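BREX protein BrxA (PDB 3BHW) is probably part of a type 1 BREX system, which blocks replication of double-stranded DNA phage without degrading the phage DNA. Local coordinates at residues F91-K96 with Y192-I197; L101-L105 with V154-L158; K173-I177 with C196-S200. All blocks are in the same frame, centred on the assembly; numbering follows the deposited sequence.

Contact 1 (F91-K96 with Y192-I197); sequences FAAAIK and YVIRCI
Ile95 is the knob of this helix-helix contact, set into a hole made by Tyr192, Val193, Cys196 and Ile197. Its two branches divide the work. CG2 lies anti to the backbone N and reaches the CB of Cys196 at 3.7 Å, with Val193 and CE2 of Tyr192 a little farther off. CG1, with chi1 at -66°, swings the other way and carries CD1 to 3.9 Å from the CA of Ile197. That same CD1 lies over one face of the Phe91 ring, 3.7 Å above its centre, which ties the knob to its own helix as well. Ile197 has its CG1 anti to the backbone N (chi1 -165°) and extends between Phe91 and Ala92: its CG1 meets CD2 of Phe91 at 3.8 Å, and its CD1 meets CB of Ala92. At the other end Val193 splits over one helix turn, CG1 against Ala92 and CG2 at 3.5 Å from the CB of Lys96. The lysine then runs extended away from the contact to a salt bridge with Glu190. The axes of the two short segments lie 9.3 Å apart at 114°, and Ile95 is the one knob identified. Helix 99-112 covers this joint through Leu101 and Leu105, helix 179-187 backs Val193 and Ile197 through Leu185 and Met182, and helix 145-161 touches Phe91.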
ATOM      1  N   PHE A  91      -0.187   4.419  -1.994  1.00 15.19           N
ATOM      2  CA  PHE A  91      -0.728   3.156  -2.521  1.00 14.67           C
ATOM      3  C   PHE A  91       0.277   2.432  -3.409  1.00 16.39           C
ATOM      4  O   PHE A  91       0.487   1.213  -3.258  1.00 14.15           O
ATOM      5  CB  PHE A  91      -2.050   3.444  -3.244  1.00 15.71           C
ATOM      6  CG  PHE A  91      -2.808   2.220  -3.747  1.00 15.91           C
ATOM      7  CD1 PHE A  91      -3.024   1.052  -2.978  1.00 12.25           C
ATOM      8  CD2 PHE A  91      -3.381   2.279  -5.017  1.00 16.21           C
ATOM      9  CE1 PHE A  91      -3.801   0.008  -3.540  1.00 13.14           C
ATOM     10  CE2 PHE A  91      -4.129   1.252  -5.531  1.00 12.94           C
ATOM     11  CZ  PHE A  91      -4.358   0.120  -4.808  1.00 15.77           C
ATOM     12  N   ALA A  92       1.006   3.162  -4.229  1.00 14.83           N
ATOM     13  CA  ALA A  92       1.924   2.550  -5.174  1.00 14.24           C
ATOM     14  C   ALA A  92       3.066   1.973  -4.363  1.00 13.40           C
ATOM     15  O   ALA A  92       3.549   0.891  -4.701  1.00 15.68           O
ATOM     16  CB  ALA A  92       2.474   3.628  -6.105  1.00 12.99           C
ATOM     17  N   ALA A  93       3.532   2.743  -3.372  1.00 12.74           N
ATOM     18  CA  ALA A  93       4.581   2.276  -2.492  1.00 15.11           C
ATOM     19  C   ALA A  93       4.134   1.029  -1.762  1.00 14.84           C
ATOM     20  O   ALA A  93       4.927   0.079  -1.590  1.00 15.16           O
ATOM     21  CB  ALA A  93       5.000   3.387  -1.534  1.00 15.41           C
ATOM     22  N   ALA A  94       2.864   0.981  -1.360  1.00 13.85           N
ATOM     23  CA  ALA A  94       2.379  -0.217  -0.615  1.00 13.50           C
ATOM     24  C   ALA A  94       2.363  -1.425  -1.538  1.00 14.87           C
ATOM     25  O   ALA A  94       2.731  -2.551  -1.126  1.00 13.45           O
ATOM     26  CB  ALA A  94       1.062   0.020  -0.015  1.00 14.62           C
ATOM     27  N   ILE A  95       1.976  -1.224  -2.763  1.00 14.20           N
ATOM     28  CA  ILE A  95       2.032  -2.299  -3.767  1.00 14.33           C
ATOM     29  C   ILE A  95       3.447  -2.797  -4.020  1.00 15.45           C
ATOM     30  O   ILE A  95       3.729  -4.021  -3.942  1.00 15.58           O
ATOM     31  CB  ILE A  95       1.347  -1.902  -5.066  1.00 15.08           C
ATOM     32  CG1 ILE A  95      -0.151  -1.738  -4.774  1.00 13.03           C
ATOM     33  CG2 ILE A  95       1.583  -2.981  -6.164  1.00 13.91           C
ATOM     34  CD1 ILE A  95      -0.876  -0.906  -5.813  1.00 14.85           C
ATOM     35  N   LYS A  96       4.361  -1.878  -4.321  1.00 16.32           N
ATOM     36  CA  LYS A  96       5.757  -2.263  -4.508  1.00 15.99           C
ATOM     37  C   LYS A  96       6.343  -3.100  -3.342  1.00 15.60           C
ATOM     38  O   LYS A  96       7.092  -4.035  -3.570  1.00 17.44           O
ATOM     39  CB  LYS A  96       6.626  -1.040  -4.786  1.00 16.55           C
ATOM     40  CG  LYS A  96       7.984  -1.472  -5.325  1.00 17.64           C
ATOM     41  CD  LYS A  96       8.681  -0.355  -6.013  1.00 18.89           C
ATOM     42  CE  LYS A  96      10.129  -0.744  -6.316  1.00 20.10           C
ATOM     43  NZ  LYS A  96      10.979   0.411  -6.748  1.00 17.94           N
ATOM     44  N   TYR A 192       5.711  -3.634 -12.349  1.00 15.97           N
ATOM     45  CA  TYR A 192       4.824  -4.439 -11.517  1.00 16.50           C
ATOM     46  C   TYR A 192       3.805  -3.557 -10.867  1.00 14.48           C
ATOM     47  O   TYR A 192       2.612  -3.896 -10.878  1.00 15.85           O
ATOM     48  CB  TYR A 192       5.611  -5.219 -10.465  1.00 16.00           C
ATOM     49  CG  TYR A 192       4.766  -6.042  -9.490  1.00 14.97           C
ATOM     50  CD1 TYR A 192       4.254  -7.270  -9.897  1.00 14.04           C
ATOM     51  CD2 TYR A 192       4.533  -5.605  -8.163  1.00 13.68           C
ATOM     52  CE1 TYR A 192       3.481  -8.076  -8.999  1.00 15.04           C
ATOM     53  CE2 TYR A 192       3.737  -6.368  -7.280  1.00 14.59           C
ATOM     54  CZ  TYR A 192       3.224  -7.600  -7.714  1.00 16.48           C
ATOM     55  OH  TYR A 192       2.461  -8.354  -6.816  1.00 17.82           O
ATOM     56  N   VAL A 193       4.247  -2.438 -10.273  1.00 14.85           N
ATOM     57  CA  VAL A 193       3.255  -1.499  -9.663  1.00 13.75           C
ATOM     58  C   VAL A 193       2.227  -1.002 -10.708  1.00 15.20           C
ATOM     59  O   VAL A 193       1.013  -1.010 -10.460  1.00 15.24           O
ATOM     60  CB  VAL A 193       3.957  -0.401  -8.914  1.00 13.88           C
ATOM     61  CG1 VAL A 193       2.947   0.565  -8.334  1.00 14.36           C
ATOM     62  CG2 VAL A 193       4.921  -1.036  -7.860  1.00 17.00           C
ATOM     63  N   ILE A 194       2.727  -0.689 -11.891  1.00 16.76           N
ATOM     64  CA  ILE A 194       1.867  -0.215 -12.962  1.00 17.23           C
ATOM     65  C   ILE A 194       0.729  -1.178 -13.234  1.00 17.58           C
ATOM     66  O   ILE A 194      -0.425  -0.761 -13.326  1.00 19.29           O
ATOM     67  CB  ILE A 194       2.652   0.134 -14.217  1.00 18.47           C
ATOM     68  CG1 ILE A 194       3.535   1.380 -13.943  1.00 15.31           C
ATOM     69  CG2 ILE A 194       1.711   0.312 -15.447  1.00 19.81           C
ATOM     70  CD1 ILE A 194       4.601   1.725 -14.988  1.00 19.57           C
ATOM     71  N   ARG A 195       1.079  -2.449 -13.403  1.00 17.87           N
ATOM     72  CA  ARG A 195       0.117  -3.506 -13.709  1.00 17.32           C
ATOM     73  C   ARG A 195      -0.943  -3.683 -12.622  1.00 17.96           C
ATOM     74  O   ARG A 195      -2.113  -3.984 -12.918  1.00 18.59           O
ATOM     75  CB  ARG A 195       0.878  -4.829 -13.912  1.00 19.32           C
ATOM     76  CG  ARG A 195       0.119  -5.877 -14.599  1.00 21.33           C
ATOM     77  CD  ARG A 195       0.723  -7.295 -14.223  1.00 22.33           C
ATOM     78  NE  ARG A 195       0.022  -8.371 -14.906  1.00 30.56           N
ATOM     79  CZ  ARG A 195       0.110  -8.576 -16.212  1.00 29.41           C
ATOM     80  NH1 ARG A 195       0.877  -7.771 -16.942  1.00 31.25           N
ATOM     81  NH2 ARG A 195      -0.543  -9.592 -16.785  1.00 30.45           N
ATOM     82  N   CYS A 196      -0.526  -3.520 -11.361  1.00 15.71           N
ATOM     83  CA  CYS A 196      -1.398  -3.774 -10.197  1.00 16.53           C
ATOM     84  C   CYS A 196      -2.225  -2.578  -9.765  1.00 17.95           C
ATOM     85  O   CYS A 196      -3.313  -2.747  -9.244  1.00 18.83           O
ATOM     86  CB  CYS A 196      -0.545  -4.202  -8.993  1.00 15.82           C
ATOM     87  SG  CYS A 196       0.392  -5.775  -9.226  1.00 17.16           S
ATOM     88  N   ILE A 197      -1.700  -1.367  -9.991  1.00 18.93           N
ATOM     89  CA  ILE A 197      -2.300  -0.157  -9.393  1.00 20.83           C
ATOM     90  C   ILE A 197      -3.563   0.277 -10.109  1.00 23.42           C
ATOM     91  O   ILE A 197      -4.450   0.923  -9.506  1.00 24.74           O
ATOM     92  CB  ILE A 197      -1.296   1.033  -9.353  1.00 21.33           C
ATOM     93  CG1 ILE A 197      -1.801   2.113  -8.420  1.00 18.97           C
ATOM     94  CG2 ILE A 197      -1.059   1.618 -10.751  1.00 20.19           C
ATOM     95  CD1 ILE A 197      -0.787   3.086  -8.008  1.00 18.89           C
TER

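Contact 2 (L101-L105 with V154-L158); sequences LGDFL and VYRIL
Val154 and Phe104 make the closest approach here, CG1 of the valine coming to 3.9 Å from CD2 of the ring. With chi1 at -166° the phenyl group stands out from its helix and bridges much of the gap, so that CE2 also comes within 4.2 Å of CD1 of Leu158, which lies at the ring edge. Beside it CD2 of Leu105 and CD2 of Leu158 meet at 4.0 Å as the two leucines run antiparallel alongside one another. The atom contacts of Leu101 are longer, its CD1 4.3 Å from CG1 of Val154 and its CD2 4.5 Å from CD1 of Ile157, although the backbones come nearest there, 7.2 Å between CA of Leu101 and CA of Val154. This looser part is buried too, with no solvent edge among the touching residues. The hydroxyl of Tyr155 also lies near the plane of the Phe104 ring, but its hydrogen bond goes to the backbone O of Leu120. The axes stay 11.9 Å apart, crossing at -64°, and large side chains fill the distance between helix 99-112 and helix 145-161. Trp125 and Tyr128 of helix 122-135 pack on Phe104, the tryptophan edge-to-face, while Phe91 and Ile95 of helix 83-97 lie against the leucine side.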
ATOM      1  N   LEU A 101      -0.394  -7.882  -1.529  1.00 15.28           N
ATOM      2  CA  LEU A 101      -1.336  -6.839  -1.982  1.00 15.66           C
ATOM      3  C   LEU A 101      -1.379  -6.757  -3.513  1.00 16.79           C
ATOM      4  O   LEU A 101      -2.436  -6.828  -4.132  1.00 14.93           O
ATOM      5  CB  LEU A 101      -0.986  -5.479  -1.398  1.00 15.74           C
ATOM      6  CG  LEU A 101      -1.883  -4.330  -1.886  1.00 13.33           C
ATOM      7  CD1 LEU A 101      -3.362  -4.464  -1.435  1.00 16.57           C
ATOM      8  CD2 LEU A 101      -1.290  -3.030  -1.350  1.00 16.77           C
ATOM      9  N   GLY A 102      -0.215  -6.612  -4.138  1.00 16.75           N
ATOM     10  CA  GLY A 102      -0.175  -6.472  -5.597  1.00 17.49           C
ATOM     11  C   GLY A 102      -0.878  -7.611  -6.341  1.00 17.59           C
ATOM     12  O   GLY A 102      -1.680  -7.346  -7.259  1.00 16.97           O
ATOM     13  N   ASP A 103      -0.596  -8.859  -5.936  1.00 15.95           N
ATOM     14  CA  ASP A 103      -1.188 -10.045  -6.555  1.00 15.63           C
ATOM     15  C   ASP A 103      -2.705 -10.102  -6.290  1.00 15.49           C
ATOM     16  O   ASP A 103      -3.454 -10.581  -7.135  1.00 16.63           O
ATOM     17  CB  ASP A 103      -0.499 -11.370  -6.120  1.00 15.60           C
ATOM     18  CG  ASP A 103       0.786 -11.641  -6.873  1.00 16.97           C
ATOM     19  OD1 ASP A 103       1.236 -10.758  -7.638  1.00 17.03           O
ATOM     20  OD2 ASP A 103       1.337 -12.765  -6.700  1.00 19.02           O
ATOM     21  N   PHE A 104      -3.150  -9.601  -5.132  1.00 15.72           N
ATOM     22  CA  PHE A 104      -4.601  -9.502  -4.901  1.00 16.68           C
ATOM     23  C   PHE A 104      -5.263  -8.651  -6.012  1.00 15.84           C
ATOM     24  O   PHE A 104      -6.287  -9.050  -6.605  1.00 15.50           O
ATOM     25  CB  PHE A 104      -4.909  -8.951  -3.499  1.00 15.94           C
ATOM     26  CG  PHE A 104      -6.353  -9.134  -3.081  1.00 18.29           C
ATOM     27  CD1 PHE A 104      -7.012 -10.327  -3.312  1.00 12.87           C
ATOM     28  CD2 PHE A 104      -7.064  -8.065  -2.516  1.00 16.66           C
ATOM     29  CE1 PHE A 104      -8.361 -10.502  -2.914  1.00 13.77           C
ATOM     30  CE2 PHE A 104      -8.422  -8.209  -2.141  1.00 16.65           C
ATOM     31  CZ  PHE A 104      -9.068  -9.447  -2.340  1.00 17.23           C
ATOM     32  N   LEU A 105      -4.639  -7.523  -6.316  1.00 14.65           N
ATOM     33  CA  LEU A 105      -5.114  -6.560  -7.269  1.00 14.86           C
ATOM     34  C   LEU A 105      -5.038  -7.201  -8.640  1.00 14.91           C
ATOM     35  O   LEU A 105      -6.063  -7.283  -9.297  1.00 12.56           O
ATOM     36  CB  LEU A 105      -4.238  -5.326  -7.196  1.00 15.36           C
ATOM     37  CG  LEU A 105      -4.494  -4.570  -5.902  1.00 15.53           C
ATOM     38  CD1 LEU A 105      -3.306  -3.626  -5.559  1.00 14.53           C
ATOM     39  CD2 LEU A 105      -5.810  -3.825  -6.012  1.00 19.59           C
ATOM     40  N   VAL A 154      -6.068  -4.997   4.380  1.00 18.82           N
ATOM     41  CA  VAL A 154      -6.191  -4.956   2.925  1.00 18.43           C
ATOM     42  C   VAL A 154      -7.476  -4.246   2.487  1.00 18.11           C
ATOM     43  O   VAL A 154      -7.465  -3.402   1.564  1.00 17.54           O
ATOM     44  CB  VAL A 154      -6.053  -6.351   2.341  1.00 19.67           C
ATOM     45  CG1 VAL A 154      -6.440  -6.348   0.884  1.00 20.56           C
ATOM     46  CG2 VAL A 154      -4.605  -6.780   2.466  1.00 19.85           C
ATOM     47  N   TYR A 155      -8.607  -4.576   3.103  1.00 16.72           N
ATOM     48  CA  TYR A 155      -9.839  -3.904   2.682  1.00 16.49           C
ATOM     49  C   TYR A 155      -9.860  -2.439   3.057  1.00 16.50           C
ATOM     50  O   TYR A 155     -10.433  -1.605   2.323  1.00 17.91           O
ATOM     51  CB  TYR A 155     -11.053  -4.628   3.250  1.00 16.22           C
ATOM     52  CG  TYR A 155     -11.441  -5.856   2.431  1.00 17.53           C
ATOM     53  CD1 TYR A 155     -10.810  -7.110   2.588  1.00 22.44           C
ATOM     54  CD2 TYR A 155     -12.463  -5.752   1.481  1.00 20.46           C
ATOM     55  CE1 TYR A 155     -11.214  -8.224   1.804  1.00 20.43           C
ATOM     56  CE2 TYR A 155     -12.847  -6.836   0.699  1.00 18.17           C
ATOM     57  CZ  TYR A 155     -12.226  -8.066   0.862  1.00 18.50           C
ATOM     58  OH  TYR A 155     -12.669  -9.093   0.043  1.00 19.85           O
ATOM     59  N   ARG A 156      -9.229  -2.073   4.180  1.00 17.11           N
ATOM     60  CA  ARG A 156      -9.139  -0.666   4.568  1.00 17.86           C
ATOM     61  C   ARG A 156      -8.323   0.130   3.506  1.00 16.73           C
ATOM     62  O   ARG A 156      -8.706   1.251   3.088  1.00 18.08           O
ATOM     63  CB  ARG A 156      -8.469  -0.527   5.945  1.00 18.28           C
ATOM     64  CG  ARG A 156      -8.531   0.815   6.538  1.00 21.88           C
ATOM     65  CD  ARG A 156      -8.405   0.765   8.074  1.00 25.17           C
ATOM     66  NE  ARG A 156      -7.076   0.364   8.510  1.00 25.44           N
ATOM     67  CZ  ARG A 156      -6.754  -0.835   8.997  1.00 29.85           C
ATOM     68  NH1 ARG A 156      -5.502  -1.069   9.337  1.00 30.88           N
ATOM     69  NH2 ARG A 156      -7.658  -1.804   9.127  1.00 30.25           N
ATOM     70  N   ILE A 157      -7.217  -0.446   3.034  1.00 17.46           N
ATOM     71  CA  ILE A 157      -6.422   0.164   1.970  1.00 17.07           C
ATOM     72  C   ILE A 157      -7.289   0.431   0.749  1.00 18.08           C
ATOM     73  O   ILE A 157      -7.210   1.495   0.144  1.00 17.94           O
ATOM     74  CB  ILE A 157      -5.242  -0.756   1.580  1.00 18.13           C
ATOM     75  CG1 ILE A 157      -4.146  -0.618   2.614  1.00 18.14           C
ATOM     76  CG2 ILE A 157      -4.603  -0.261   0.307  1.00 17.13           C
ATOM     77  CD1 ILE A 157      -3.093  -1.688   2.535  1.00 17.62           C
ATOM     78  N   LEU A 158      -8.115  -0.542   0.410  1.00 17.38           N
ATOM     79  CA  LEU A 158      -8.948  -0.437  -0.771  1.00 18.17           C
ATOM     80  C   LEU A 158     -10.037   0.597  -0.571  1.00 18.70           C
ATOM     81  O   LEU A 158     -10.412   1.279  -1.525  1.00 17.42           O
ATOM     82  CB  LEU A 158      -9.509  -1.805  -1.132  1.00 18.48           C
ATOM     83  CG  LEU A 158      -8.477  -2.860  -1.585  1.00 20.36           C
ATOM     84  CD1 LEU A 158      -9.250  -4.066  -1.989  1.00 20.36           C
ATOM     85  CD2 LEU A 158      -7.545  -2.414  -2.736  1.00 21.70           C
TER

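Contact 3 (K173-I177 with C196-S200); sequences KSVRI and CIQVS
Gln198 reaches across to the backbone of 173-177 and meets it with both ends of its amide. From CB, the chain leaves with CG anti to the backbone N and then bends at chi2 (87°), which turns the amide toward the other segment. CD sits 3.7 Å from the O of Val175. OE1 accepts a hydrogen bond from the N of Ile177 at 3.2 Å, the donor lying in the carbonyl plane on a lone pair, with 158° at the hydrogen; it also rests 3.4 Å from CB of Ile177. NE2 donates to the O of Val175 at 2.5 Å, so short that the exact geometry, 133° at the hydrogen, is doubtful. As modelled, the amide pairs with a C=O and an N-H of an irregular stretch, resembling the way a neighbouring strand would, although this all-helical fold has no sheet. The stretch is the lead-in to helix 179-187, and the partner is the tail leaving helix 191-197. Next to the amide, Ile177 packs CG1 on CG1 of Ile197 at 3.9 Å, with Met182 touching both. Toward the chain end Ser200 lies against Ser174, OG to CB 3.2 Å, both serines being exposed. The hydroxyl of Tyr163 bonds with Ile197 O and takes the N-H of Val199, pinning the start of the tail.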
ATOM      1  N   LYS A 173     -15.554   0.167  -7.321  1.00 25.61           N
ATOM      2  CA  LYS A 173     -15.685   1.281  -8.253  1.00 26.91           C
ATOM      3  C   LYS A 173     -14.347   1.520  -8.896  1.00 27.50           C
ATOM      4  O   LYS A 173     -13.295   1.282  -8.291  1.00 26.79           O
ATOM      5  CB  LYS A 173     -16.146   2.582  -7.561  1.00 27.27           C
ATOM      6  CG  LYS A 173     -16.487   3.737  -8.542  1.00 30.12           C
ATOM      7  CD  LYS A 173     -16.465   5.144  -7.850  1.00 29.90           C
ATOM      8  CE  LYS A 173     -17.235   6.261  -8.628  1.00 30.55           C
ATOM      9  NZ  LYS A 173     -16.445   7.109  -9.644  1.00 33.22           N
ATOM     10  N   SER A 174     -14.381   2.011 -10.128  1.00 27.68           N
ATOM     11  CA  SER A 174     -13.155   2.324 -10.811  1.00 29.60           C
ATOM     12  C   SER A 174     -12.591   3.588 -10.180  1.00 29.82           C
ATOM     13  O   SER A 174     -13.344   4.444  -9.688  1.00 30.92           O
ATOM     14  CB  SER A 174     -13.387   2.504 -12.309  1.00 30.21           C
ATOM     15  OG  SER A 174     -14.283   3.567 -12.560  1.00 33.04           O
ATOM     16  N   VAL A 175     -11.265   3.680 -10.191  1.00 29.50           N
ATOM     17  CA  VAL A 175     -10.555   4.827  -9.659  1.00 29.36           C
ATOM     18  C   VAL A 175      -9.458   5.183 -10.653  1.00 28.35           C
ATOM     19  O   VAL A 175      -8.683   4.317 -11.068  1.00 29.49           O
ATOM     20  CB  VAL A 175      -9.956   4.539  -8.261  1.00 29.06           C
ATOM     21  CG1 VAL A 175     -11.063   4.388  -7.214  1.00 30.64           C
ATOM     22  CG2 VAL A 175      -9.058   3.305  -8.287  1.00 30.60           C
ATOM     23  N   ARG A 176      -9.441   6.453 -11.056  1.00 27.36           N
ATOM     24  CA  ARG A 176      -8.448   7.013 -11.976  1.00 27.12           C
ATOM     25  C   ARG A 176      -7.216   7.415 -11.188  1.00 25.75           C
ATOM     26  O   ARG A 176      -7.295   8.296 -10.348  1.00 25.10           O
ATOM     27  CB  ARG A 176      -9.059   8.230 -12.716  1.00 28.11           C
ATOM     28  CG  ARG A 176      -8.067   9.268 -13.272  1.00 31.70           C
ATOM     29  CD  ARG A 176      -7.511   8.872 -14.637  1.00 38.16           C
ATOM     30  NE  ARG A 176      -6.375   9.679 -15.129  1.00 41.85           N
ATOM     31  CZ  ARG A 176      -5.901  10.815 -14.601  1.00 41.75           C
ATOM     32  NH1 ARG A 176      -6.448  11.369 -13.525  1.00 42.65           N
ATOM     33  NH2 ARG A 176      -4.870  11.416 -15.183  1.00 41.73           N
ATOM     34  N   ILE A 177      -6.087   6.741 -11.444  1.00 24.84           N
ATOM     35  CA  ILE A 177      -4.832   7.098 -10.803  1.00 24.40           C
ATOM     36  C   ILE A 177      -4.277   8.380 -11.445  1.00 24.91           C
ATOM     37  O   ILE A 177      -4.241   8.522 -12.687  1.00 25.23           O
ATOM     38  CB  ILE A 177      -3.770   5.965 -10.841  1.00 23.77           C
ATOM     39  CG1 ILE A 177      -4.242   4.709 -10.073  1.00 24.30           C
ATOM     40  CG2 ILE A 177      -2.493   6.453 -10.282  1.00 23.25           C
ATOM     41  CD1 ILE A 177      -4.568   4.963  -8.595  1.00 22.94           C
ATOM     42  N   CYS A 196      -0.526  -3.520 -11.361  1.00 15.71           N
ATOM     43  CA  CYS A 196      -1.398  -3.774 -10.197  1.00 16.53           C
ATOM     44  C   CYS A 196      -2.225  -2.578  -9.765  1.00 17.95           C
ATOM     45  O   CYS A 196      -3.313  -2.747  -9.244  1.00 18.83           O
ATOM     46  CB  CYS A 196      -0.545  -4.202  -8.993  1.00 15.82           C
ATOM     47  SG  CYS A 196       0.392  -5.775  -9.226  1.00 17.16           S
ATOM     48  N   ILE A 197      -1.700  -1.367  -9.991  1.00 18.93           N
ATOM     49  CA  ILE A 197      -2.300  -0.157  -9.393  1.00 20.83           C
ATOM     50  C   ILE A 197      -3.563   0.277 -10.109  1.00 23.42           C
ATOM     51  O   ILE A 197      -4.450   0.923  -9.506  1.00 24.74           O
ATOM     52  CB  ILE A 197      -1.296   1.033  -9.353  1.00 21.33           C
ATOM     53  CG1 ILE A 197      -1.801   2.113  -8.420  1.00 18.97           C
ATOM     54  CG2 ILE A 197      -1.059   1.618 -10.751  1.00 20.19           C
ATOM     55  CD1 ILE A 197      -0.787   3.086  -8.008  1.00 18.89           C
ATOM     56  N   GLN A 198      -3.638  -0.043 -11.394  1.00 25.37           N
ATOM     57  CA  GLN A 198      -4.769   0.374 -12.215  1.00 27.89           C
ATOM     58  C   GLN A 198      -5.330  -0.914 -12.770  1.00 28.45           C
ATOM     59  O   GLN A 198      -4.723  -1.532 -13.659  1.00 29.49           O
ATOM     60  CB  GLN A 198      -4.355   1.348 -13.331  1.00 28.01           C
ATOM     61  CG  GLN A 198      -5.547   2.041 -14.054  1.00 30.12           C
ATOM     62  CD  GLN A 198      -6.027   3.319 -13.370  1.00 31.73           C
ATOM     63  OE1 GLN A 198      -5.329   4.342 -13.385  1.00 34.90           O
ATOM     64  NE2 GLN A 198      -7.229   3.272 -12.778  1.00 28.76           N
ATOM     65  N   VAL A 199      -6.452  -1.350 -12.201  1.00 28.89           N
ATOM     66  CA  VAL A 199      -7.055  -2.620 -12.594  1.00 29.78           C
ATOM     67  C   VAL A 199      -8.507  -2.427 -13.012  1.00 30.99           C
ATOM     68  O   VAL A 199      -9.247  -3.383 -13.128  1.00 31.80           O
ATOM     69  CB  VAL A 199      -6.981  -3.692 -11.457  1.00 29.87           C
ATOM     70  CG1 VAL A 199      -5.528  -4.147 -11.192  1.00 29.06           C
ATOM     71  CG2 VAL A 199      -7.686  -3.190 -10.176  1.00 28.88           C
ATOM     72  N   SER A 200      -8.904  -1.181 -13.248  1.00 32.09           N
ATOM     73  CA  SER A 200     -10.275  -0.880 -13.665  1.00 33.35           C
ATOM     74  C   SER A 200     -10.303  -0.133 -14.994  1.00 33.85           C
ATOM     75  O   SER A 200      -9.413  -0.297 -15.838  1.00 34.66           O
ATOM     76  CB  SER A 200     -10.948  -0.040 -12.609  1.00 33.05           C
ATOM     77  OG  SER A 200     -10.431   1.277 -12.657  1.00 35.17           O
TER

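In the fold
Coming from the N terminus, helix 83-97 supplies the first half of contact 1 and helix 99-112 follows at once with the first half of contact 2. Contact 2 closes first, when helix 145-161 returns and joins helix 99-112, and the whole of that loop lies within the larger one that contact 1 closes by bringing helix 191-197 to helix 83-97. Contact 3 opens after contact 2 has closed, in the loop before helix 179-187, and ties the tail to that loop; it ends on the overlapping C-terminal stretch, sharing Cys196 and Ile197 with contact 1. Contacts 1 and 2 also meet directly, through the probable hydrogen bond of Tyr192 OH to Asp103 OD1, 2.8 Å long.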